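Local coordinates for galectin (Xenopus laevis, PDB 3WUC), which binds lactose through a beta-sandwich galectin fold and probably also binds laminin, at residues 80-84 / 104-108; 32-38 / 50-56. All coordinates share one frame. Residues are numbered along the deposited sequence.

Contact 1 (80-84 / 104-108); sequences TAFPF and LPDGK
This is a largely apolar loop-to-loop contact at the edge of the galectin beta-sandwich: 80-84 belongs to the crossover from strand 72-79 to strand 89-96 in the other sheet, and 104-108 joins strands 99-103 and 109-113. The hairpin is a type I turn, Leu104 to Gly107, with a G1 bulge: Gly107 N bonds to Leu104 O (3.0 Å) and Leu104 N to Lys108 O (2.8 Å). Pro105 suits the second turn position, and Gly107 the positive phi of 85°. Asp106 (chi1 p) accepts from Lys108 N at OD1 (3.0 Å), an Asx turn, and salt-bridges Lys108 NZ through OD2 (3.0 Å). Pro83 centres an inverse gamma turn, its CA 6.1 Å from Asp106 CA, its CG 3.9 Å from Pro105 CD and 3.6 Å from Asp106 OD2; small Ala81 lets its CB approach Lys108 CD to 3.5 Å. Leu104 (chi1 m, chi2 t) sets CD1 4.2 Å from Ala81 CB and CD2 4.4 Å from Phe84 CZ, at that ring's edge. A malonic acid, probably from the crystallisation liquor, binds here, accepting from Phe82 N. No direct hydrogen bond links the loops; Asp106 and Lys108 pair mainly with each other, so the loops meet directly by van der Waals, largely apolar contacts.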
ATOM      1  N   THR B  80      -2.309  22.264  18.357  1.00 21.56           N
ATOM      2  CA  THR B  80      -1.752  23.311  17.582  1.00 20.92           C
ATOM      3  C   THR B  80      -0.841  22.774  16.477  1.00 19.13           C
ATOM      4  O   THR B  80      -0.583  23.487  15.548  1.00 21.08           O
ATOM      5  CB  THR B  80      -0.863  24.255  18.463  1.00 24.35           C
ATOM      6  OG1 THR B  80       0.128  23.509  19.176  1.00 29.75           O
ATOM      7  CG2 THR B  80      -1.644  24.854  19.491  1.00 28.35           C
ATOM      8  N   ALA B  81      -0.409  21.536  16.566  1.00 19.02           N
ATOM      9  CA  ALA B  81       0.438  20.960  15.466  1.00 20.90           C
ATOM     10  C   ALA B  81      -0.451  20.879  14.210  1.00 20.65           C
ATOM     11  O   ALA B  81      -1.622  20.404  14.329  1.00 20.51           O
ATOM     12  CB  ALA B  81       0.948  19.550  15.792  1.00 23.16           C
ATOM     13  N   PHE B  82       0.046  21.344  13.058  1.00 18.66           N
ATOM     14  CA  PHE B  82      -0.839  21.433  11.870  1.00 16.62           C
ATOM     15  C   PHE B  82      -0.149  21.076  10.555  1.00 16.01           C
ATOM     16  O   PHE B  82       0.086  21.922   9.712  1.00 17.79           O
ATOM     17  CB  PHE B  82      -1.533  22.758  11.798  1.00 17.70           C
ATOM     18  CG  PHE B  82      -2.705  22.749  10.870  1.00 17.12           C
ATOM     19  CD1 PHE B  82      -3.924  22.321  11.388  1.00 19.20           C
ATOM     20  CD2 PHE B  82      -2.648  23.230   9.619  1.00 17.73           C
ATOM     21  CE1 PHE B  82      -5.033  22.333  10.573  1.00 18.30           C
ATOM     22  CE2 PHE B  82      -3.766  23.253   8.772  1.00 18.29           C
ATOM     23  CZ  PHE B  82      -4.962  22.756   9.252  1.00 15.53           C
ATOM     24  N   PRO B  83       0.181  19.760  10.434  1.00 14.87           N
ATOM     25  CA  PRO B  83       0.962  19.309   9.238  1.00 15.52           C
ATOM     26  C   PRO B  83       0.103  18.979   8.040  1.00 14.08           C
ATOM     27  O   PRO B  83       0.063  17.851   7.596  1.00 15.34           O
ATOM     28  CB  PRO B  83       1.671  18.092   9.737  1.00 14.50           C
ATOM     29  CG  PRO B  83       0.630  17.483  10.726  1.00 14.60           C
ATOM     30  CD  PRO B  83       0.092  18.694  11.448  1.00 15.42           C
ATOM     31  N   PHE B  84      -0.599  20.003   7.510  1.00 15.13           N
ATOM     32  CA  PHE B  84      -1.515  19.826   6.411  1.00 16.07           C
ATOM     33  C   PHE B  84      -1.523  21.015   5.472  1.00 16.52           C
ATOM     34  O   PHE B  84      -1.254  22.126   5.886  1.00 19.07           O
ATOM     35  CB  PHE B  84      -3.036  19.711   6.909  1.00 14.95           C
ATOM     36  CG  PHE B  84      -3.235  18.714   7.977  1.00 13.90           C
ATOM     37  CD1 PHE B  84      -3.260  17.340   7.666  1.00 14.25           C
ATOM     38  CD2 PHE B  84      -3.268  19.066   9.327  1.00 14.54           C
ATOM     39  CE1 PHE B  84      -3.399  16.449   8.669  1.00 14.84           C
ATOM     40  CE2 PHE B  84      -3.386  18.154  10.359  1.00 14.36           C
ATOM     41  CZ  PHE B  84      -3.429  16.813  10.010  1.00 14.63           C
ATOM     42  N   LEU B 104      -0.378  11.744  13.599  1.00 12.52           N
ATOM     43  CA  LEU B 104      -0.299  12.753  12.629  1.00 11.90           C
ATOM     44  C   LEU B 104       0.876  12.475  11.618  1.00 13.32           C
ATOM     45  O   LEU B 104       1.864  11.828  12.068  1.00 13.47           O
ATOM     46  CB  LEU B 104      -0.086  14.118  13.301  1.00 13.91           C
ATOM     47  CG  LEU B 104      -1.118  14.571  14.382  1.00 13.60           C
ATOM     48  CD1 LEU B 104      -0.785  15.867  14.938  1.00 14.23           C
ATOM     49  CD2 LEU B 104      -2.506  14.567  13.720  1.00 15.38           C
ATOM     50  N   PRO B 105       0.800  13.061  10.411  1.00 13.98           N
ATOM     51  CA  PRO B 105       1.819  12.682   9.374  1.00 14.72           C
ATOM     52  C   PRO B 105       3.168  13.314   9.649  1.00 15.54           C
ATOM     53  O   PRO B 105       4.138  12.866   9.002  1.00 17.53           O
ATOM     54  CB  PRO B 105       1.220  13.098   8.025  1.00 15.59           C
ATOM     55  CG  PRO B 105       0.226  14.168   8.442  1.00 15.69           C
ATOM     56  CD  PRO B 105      -0.304  13.810   9.804  1.00 13.83           C
ATOM     57  N   ASP B 106       3.266  14.249  10.591  1.00 14.37           N
ATOM     58  CA  ASP B 106       4.594  14.793  11.000  1.00 15.94           C
ATOM     59  C   ASP B 106       5.255  13.944  12.086  1.00 16.78           C
ATOM     60  O   ASP B 106       6.228  14.413  12.683  1.00 18.44           O
ATOM     61  CB  ASP B 106       4.446  16.260  11.452  1.00 16.14           C
ATOM     62  CG  ASP B 106       3.493  16.427  12.663  1.00 16.91           C
ATOM     63  OD1 ASP B 106       3.029  15.412  13.260  1.00 16.79           O
ATOM     64  OD2 ASP B 106       3.344  17.629  13.089  1.00 19.13           O
ATOM     65  N   GLY B 107       4.722  12.752  12.428  1.00 16.70           N
ATOM     66  CA  GLY B 107       5.237  11.928  13.468  1.00 16.18           C
ATOM     67  C   GLY B 107       4.794  12.197  14.875  1.00 15.75           C
ATOM     68  O   GLY B 107       5.126  11.400  15.745  1.00 19.03           O
ATOM     69  N   LYS B 108       3.963  13.249  15.114  1.00 16.59           N
ATOM     70  CA  LYS B 108       3.356  13.478  16.411  1.00 16.74           C
ATOM     71  C   LYS B 108       2.127  12.639  16.619  1.00 17.65           C
ATOM     72  O   LYS B 108       1.533  12.177  15.667  1.00 16.95           O
ATOM     73  CB  LYS B 108       3.002  14.925  16.549  1.00 20.45           C
ATOM     74  CG  LYS B 108       4.181  15.931  16.515  1.00 25.04           C
ATOM     75  CD  LYS B 108       3.601  17.349  16.518  1.00 28.54           C
ATOM     76  CE  LYS B 108       4.663  18.440  16.565  1.00 32.25           C
ATOM     77  NZ  LYS B 108       5.241  18.632  15.222  1.00 38.57           N
TER

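Contact 2 (32-38 / 50-56). With GAL (beta-D-galactopyranose), chain D; GLC (alpha-D-glucopyranose), chain C.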
ATOM      1  N   THR B  32      -9.969  24.524   0.902  1.00 22.61           N
ATOM      2  CA  THR B  32     -11.039  24.252   1.852  1.00 21.31           C
ATOM      3  C   THR B  32     -10.768  24.866   3.196  1.00 22.13           C
ATOM      4  O   THR B  32      -9.610  25.168   3.558  1.00 23.46           O
ATOM      5  CB  THR B  32     -11.206  22.733   2.044  1.00 21.79           C
ATOM      6  OG1 THR B  32     -12.466  22.481   2.676  1.00 23.20           O
ATOM      7  CG2 THR B  32     -10.088  22.180   2.905  1.00 19.38           C
ATOM      8  N   ASN B  33     -11.845  25.119   3.969  1.00 19.35           N
ATOM      9  CA  ASN B  33     -11.646  25.686   5.272  1.00 18.72           C
ATOM     10  C   ASN B  33     -11.241  24.693   6.378  1.00 18.34           C
ATOM     11  O   ASN B  33     -10.788  25.042   7.418  1.00 17.94           O
ATOM     12  CB  ASN B  33     -12.819  26.573   5.686  1.00 22.56           C
ATOM     13  CG  ASN B  33     -14.134  25.847   5.763  1.00 23.42           C
ATOM     14  OD1 ASN B  33     -14.271  24.619   5.556  1.00 26.01           O
ATOM     15  ND2 ASN B  33     -15.183  26.643   5.957  1.00 27.72           N
ATOM     16  N   ARG B  34     -11.594  23.417   6.161  1.00 16.87           N
ATOM     17  CA  ARG B  34     -11.428  22.391   7.176  1.00 16.52           C
ATOM     18  C   ARG B  34     -11.774  21.060   6.508  1.00 16.37           C
ATOM     19  O   ARG B  34     -12.461  21.012   5.449  1.00 17.06           O
ATOM     20  CB  ARG B  34     -12.326  22.652   8.392  1.00 17.07           C
ATOM     21  CG  ARG B  34     -13.796  22.421   8.146  1.00 17.52           C
ATOM     22  CD  ARG B  34     -14.536  22.709   9.407  1.00 18.66           C
ATOM     23  NE  ARG B  34     -15.976  22.538   9.278  1.00 17.71           N
ATOM     24  CZ  ARG B  34     -16.732  21.851  10.097  1.00 17.02           C
ATOM     25  NH1 ARG B  34     -16.308  21.212  11.195  1.00 17.88           N
ATOM     26  NH2 ARG B  34     -18.068  21.856   9.824  1.00 19.47           N
ATOM     27  N   PHE B  35     -11.275  19.991   7.135  1.00 15.02           N
ATOM     28  CA  PHE B  35     -11.626  18.619   6.721  1.00 14.10           C
ATOM     29  C   PHE B  35     -11.721  17.738   7.916  1.00 12.93           C
ATOM     30  O   PHE B  35     -11.256  18.041   9.020  1.00 14.29           O
ATOM     31  CB  PHE B  35     -10.644  18.082   5.665  1.00 15.39           C
ATOM     32  CG  PHE B  35      -9.295  17.616   6.186  1.00 16.44           C
ATOM     33  CD1 PHE B  35      -8.294  18.511   6.389  1.00 16.08           C
ATOM     34  CD2 PHE B  35      -9.098  16.293   6.459  1.00 16.13           C
ATOM     35  CE1 PHE B  35      -7.022  18.067   6.834  1.00 15.46           C
ATOM     36  CE2 PHE B  35      -7.893  15.828   6.960  1.00 17.58           C
ATOM     37  CZ  PHE B  35      -6.881  16.714   7.147  1.00 15.85           C
ATOM     38  N   ALA B  36     -12.336  16.571   7.818  1.00 12.60           N
ATOM     39  CA  ALA B  36     -12.470  15.705   8.944  1.00 13.26           C
ATOM     40  C   ALA B  36     -12.428  14.257   8.571  1.00 13.70           C
ATOM     41  O   ALA B  36     -12.920  13.885   7.456  1.00 14.12           O
ATOM     42  CB  ALA B  36     -13.806  15.940   9.676  1.00 13.32           C
ATOM     43  N   VAL B  37     -11.922  13.468   9.506  1.00 11.57           N
ATOM     44  CA  VAL B  37     -12.067  12.000   9.493  1.00 14.02           C
ATOM     45  C   VAL B  37     -12.709  11.633  10.817  1.00 13.40           C
ATOM     46  O   VAL B  37     -12.309  12.049  11.898  1.00 14.43           O
ATOM     47  CB  VAL B  37     -10.708  11.250   9.362  1.00 13.69           C
ATOM     48  CG1 VAL B  37     -10.987   9.746   9.341  1.00 15.92           C
ATOM     49  CG2 VAL B  37     -10.004  11.644   8.101  1.00 15.26           C
ATOM     50  N   ASP B  38     -13.846  10.930  10.730  1.00 13.95           N
ATOM     51  CA  ASP B  38     -14.679  10.576  11.851  1.00 14.87           C
ATOM     52  C   ASP B  38     -14.743   9.080  12.022  1.00 14.26           C
ATOM     53  O   ASP B  38     -14.839   8.291  11.055  1.00 15.56           O
ATOM     54  CB  ASP B  38     -16.130  10.982  11.611  1.00 15.14           C
ATOM     55  CG  ASP B  38     -16.342  12.465  11.494  1.00 18.19           C
ATOM     56  OD1 ASP B  38     -15.580  13.262  12.124  1.00 17.10           O
ATOM     57  OD2 ASP B  38     -17.292  12.861  10.792  1.00 20.92           O
ATOM     58  N   CYS B  50     -11.936  13.960  14.047  1.00 12.81           N
ATOM     59  CA  CYS B  50     -10.600  14.590  13.902  1.00 12.90           C
ATOM     60  C   CYS B  50     -10.757  15.596  12.797  1.00 12.70           C
ATOM     61  O   CYS B  50     -10.923  15.263  11.647  1.00 13.63           O
ATOM     62  CB  CYS B  50      -9.601  13.508  13.528  1.00 12.77           C
ATOM     63  SG  CYS B  50      -7.959  14.169  13.251  1.00 17.34           S
ATOM     64  N   ASN B  51     -10.708  16.883  13.186  1.00 13.13           N
ATOM     65  CA  ASN B  51     -11.099  17.942  12.366  1.00 12.99           C
ATOM     66  C   ASN B  51     -10.018  19.055  12.209  1.00 13.27           C
ATOM     67  O   ASN B  51     -10.076  20.108  12.837  1.00 13.88           O
ATOM     68  CB  ASN B  51     -12.411  18.537  12.878  1.00 13.94           C
ATOM     69  CG  ASN B  51     -13.064  19.591  11.955  1.00 15.08           C
ATOM     70  OD1 ASN B  51     -13.731  20.525  12.537  1.00 16.62           O
ATOM     71  ND2 ASN B  51     -12.906  19.540  10.628  1.00 16.39           N
ATOM     72  N   PRO B  52      -9.014  18.813  11.376  1.00 14.18           N
ATOM     73  CA  PRO B  52      -8.107  19.921  11.138  1.00 15.30           C
ATOM     74  C   PRO B  52      -8.791  21.091  10.438  1.00 14.79           C
ATOM     75  O   PRO B  52      -9.492  20.944   9.471  1.00 13.04           O
ATOM     76  CB  PRO B  52      -7.015  19.276  10.267  1.00 14.93           C
ATOM     77  CG  PRO B  52      -7.098  17.768  10.479  1.00 14.78           C
ATOM     78  CD  PRO B  52      -8.617  17.605  10.658  1.00 13.90           C
ATOM     79  N   ARG B  53      -8.619  22.306  11.031  1.00 14.39           N
ATOM     80  CA  ARG B  53      -9.227  23.541  10.572  1.00 15.46           C
ATOM     81  C   ARG B  53      -8.163  24.508  10.093  1.00 16.70           C
ATOM     82  O   ARG B  53      -7.317  24.948  10.894  1.00 16.87           O
ATOM     83  CB  ARG B  53      -9.954  24.229  11.684  1.00 15.26           C
ATOM     84  CG  ARG B  53     -11.179  23.351  12.103  1.00 15.67           C
ATOM     85  CD  ARG B  53     -11.798  23.761  13.447  1.00 15.37           C
ATOM     86  NE  ARG B  53     -13.018  22.973  13.708  1.00 18.01           N
ATOM     87  CZ  ARG B  53     -14.012  23.344  14.540  1.00 18.81           C
ATOM     88  NH1 ARG B  53     -13.900  24.479  15.279  1.00 17.41           N
ATOM     89  NH2 ARG B  53     -15.055  22.580  14.660  1.00 18.01           N
ATOM     90  N   PHE B  54      -8.241  24.767   8.807  1.00 15.69           N
ATOM     91  CA  PHE B  54      -7.406  25.830   8.205  1.00 17.29           C
ATOM     92  C   PHE B  54      -7.890  27.203   8.767  1.00 18.23           C
ATOM     93  O   PHE B  54      -7.094  27.978   9.321  1.00 20.01           O
ATOM     94  CB  PHE B  54      -7.405  25.753   6.664  1.00 17.63           C
ATOM     95  CG  PHE B  54      -6.860  24.488   6.154  1.00 19.53           C
ATOM     96  CD1 PHE B  54      -5.500  24.306   6.060  1.00 20.46           C
ATOM     97  CD2 PHE B  54      -7.711  23.446   5.784  1.00 20.70           C
ATOM     98  CE1 PHE B  54      -4.971  23.111   5.550  1.00 19.81           C
ATOM     99  CE2 PHE B  54      -7.185  22.257   5.296  1.00 18.80           C
ATOM    100  CZ  PHE B  54      -5.794  22.124   5.175  1.00 21.78           C
ATOM    101  N   GLU B  55      -9.160  27.484   8.593  1.00 22.24           N
ATOM    102  CA  GLU B  55      -9.832  28.613   9.238  1.00 22.60           C
ATOM    103  C   GLU B  55     -11.316  28.327   9.383  1.00 20.64           C
ATOM    104  O   GLU B  55     -12.033  28.303   8.415  1.00 20.19           O
ATOM    105  CB  GLU B  55      -9.585  29.884   8.387  1.00 30.10           C
ATOM    106  CG  GLU B  55      -9.436  31.146   9.208  1.00 40.24           C
ATOM    107  CD  GLU B  55      -8.850  32.305   8.414  1.00 46.96           C
ATOM    108  OE1 GLU B  55      -9.629  33.235   8.107  1.00 53.00           O
ATOM    109  OE2 GLU B  55      -7.630  32.278   8.071  1.00 49.28           O
ATOM    110  N   TYR B  56     -11.757  28.128  10.612  1.00 21.23           N
ATOM    111  CA  TYR B  56     -13.146  27.862  10.900  1.00 21.19           C
ATOM    112  C   TYR B  56     -13.422  28.280  12.299  1.00 23.17           C
ATOM    113  O   TYR B  56     -12.687  27.976  13.222  1.00 24.97           O
ATOM    114  CB  TYR B  56     -13.437  26.370  10.667  1.00 20.54           C
ATOM    115  CG  TYR B  56     -14.851  25.955  10.847  1.00 19.59           C
ATOM    116  CD1 TYR B  56     -15.702  25.966   9.765  1.00 23.60           C
ATOM    117  CD2 TYR B  56     -15.315  25.544  12.088  1.00 20.55           C
ATOM    118  CE1 TYR B  56     -16.993  25.606   9.928  1.00 22.95           C
ATOM    119  CE2 TYR B  56     -16.635  25.165  12.280  1.00 20.12           C
ATOM    120  CZ  TYR B  56     -17.451  25.185  11.156  1.00 24.40           C
ATOM    121  OH  TYR B  56     -18.754  24.846  11.199  1.00 30.96           O
TER
HETATM  122  C1  GAL D   2     -18.755  22.483  15.370  1.00 19.27           C
HETATM  123  C2  GAL D   2     -18.784  22.181  13.896  1.00 20.31           C
HETATM  124  C3  GAL D   2     -18.914  20.693  13.658  1.00 17.04           C
HETATM  125  C4  GAL D   2     -17.839  19.962  14.454  1.00 15.41           C
HETATM  126  C5  GAL D   2     -17.924  20.411  15.930  1.00 16.25           C
HETATM  127  C6  GAL D   2     -16.842  19.729  16.741  1.00 16.12           C
HETATM  128  O2  GAL D   2     -19.977  22.819  13.373  1.00 25.68           O
HETATM  129  O3  GAL D   2     -18.957  20.395  12.290  1.00 19.01           O
HETATM  130  O4  GAL D   2     -16.535  20.185  13.859  1.00 16.03           O
HETATM  131  O5  GAL D   2     -17.695  21.810  15.984  1.00 17.42           O
HETATM  132  O6  GAL D   2     -16.817  20.166  18.090  1.00 17.86           O
HETATM  133  C1  GLC C   1     -18.437  26.814  18.444  1.00 30.61           C
HETATM  134  C2  GLC C   1     -17.103  26.088  18.211  1.00 24.88           C
HETATM  135  C3  GLC C   1     -17.232  25.329  16.884  1.00 21.75           C
HETATM  136  C4  GLC C   1     -18.457  24.414  16.766  1.00 22.97           C
HETATM  137  C5  GLC C   1     -19.726  25.207  17.119  1.00 27.99           C
HETATM  138  C6  GLC C   1     -20.930  24.265  17.236  1.00 28.64           C
HETATM  139  O1  GLC C   1     -18.500  27.760  17.407  1.00 36.36           O
HETATM  140  O2  GLC C   1     -16.055  27.029  18.114  1.00 26.69           O
HETATM  141  O3  GLC C   1     -16.055  24.492  16.810  1.00 20.15           O
HETATM  142  O4  GLC C   1     -18.527  23.887  15.420  1.00 21.17           O
HETATM  143  O5  GLC C   1     -19.534  25.919  18.369  1.00 29.82           O
HETATM  144  O6  GLC C   1     -20.911  23.104  18.124  1.00 32.73           O
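Asn51 and two arginines form the polar centre. Asn51 OD1 accepts from Arg34 NH1 (3.0 Å) and Arg53 NE (2.8 Å), while Asn51 ND2 donates to Phe35 O (2.7 Å), so one amide orients both guanidiniums. They face the sugar: Arg34 NH1 and NH2 each reach GAL O3 at 3.0 Å, Arg53 NH2 donates to GAL O4 (2.9 Å) and Arg53 NH1 to GLC O3 (2.6 Å). Arg34 lies flat on the ring of Tyr56 in a cation-pi stack; Arg34 NH2 and Tyr56 OH both bond to Met3 O. Arg53 has a salt bridge to Asp59. This is the galectin lactose site, built on the antiparallel hairpin of strands 36-39 and 45-53. Val37 and Cys50 form a hydrogen-bonded pair (Val37 N to Cys50 O 3.0 Å, Cys50 N to Val37 O 2.9 Å); beyond, Phe35 N bonds to Pro52 O (3.1 Å) and Glu55 N to Asn33 O (3.2 Å). Away from the sugar, Pro52 CD sits over the Phe35 ring, 4.0 Å from its centroid.

From the N terminus, contact 2 comes first: 50-56 returns along 32-38 and closes residues 39-49, the far end of a hairpin in the sugar-binding sheet, with its turn and the first part of strand 45-53. The chain then runs through strands 62-69 and 72-79 of that sheet before crossing to the other one. There contact 1 opens, closing residues 85-103, which include strands 89-96 and 99-103. The two closures are thus in series, neither enclosing the other. They nevertheless meet, their centres 13 Å apart: Phe82 CE2 lies 3.4 Å from Phe54 CD1 and Phe84 CD1 3.7 Å from Phe35 CZ, both ring pairs edge-to-face. Through these aromatics the crossover loop links the sugar-binding hairpin to the hairpin end of the opposing sheet.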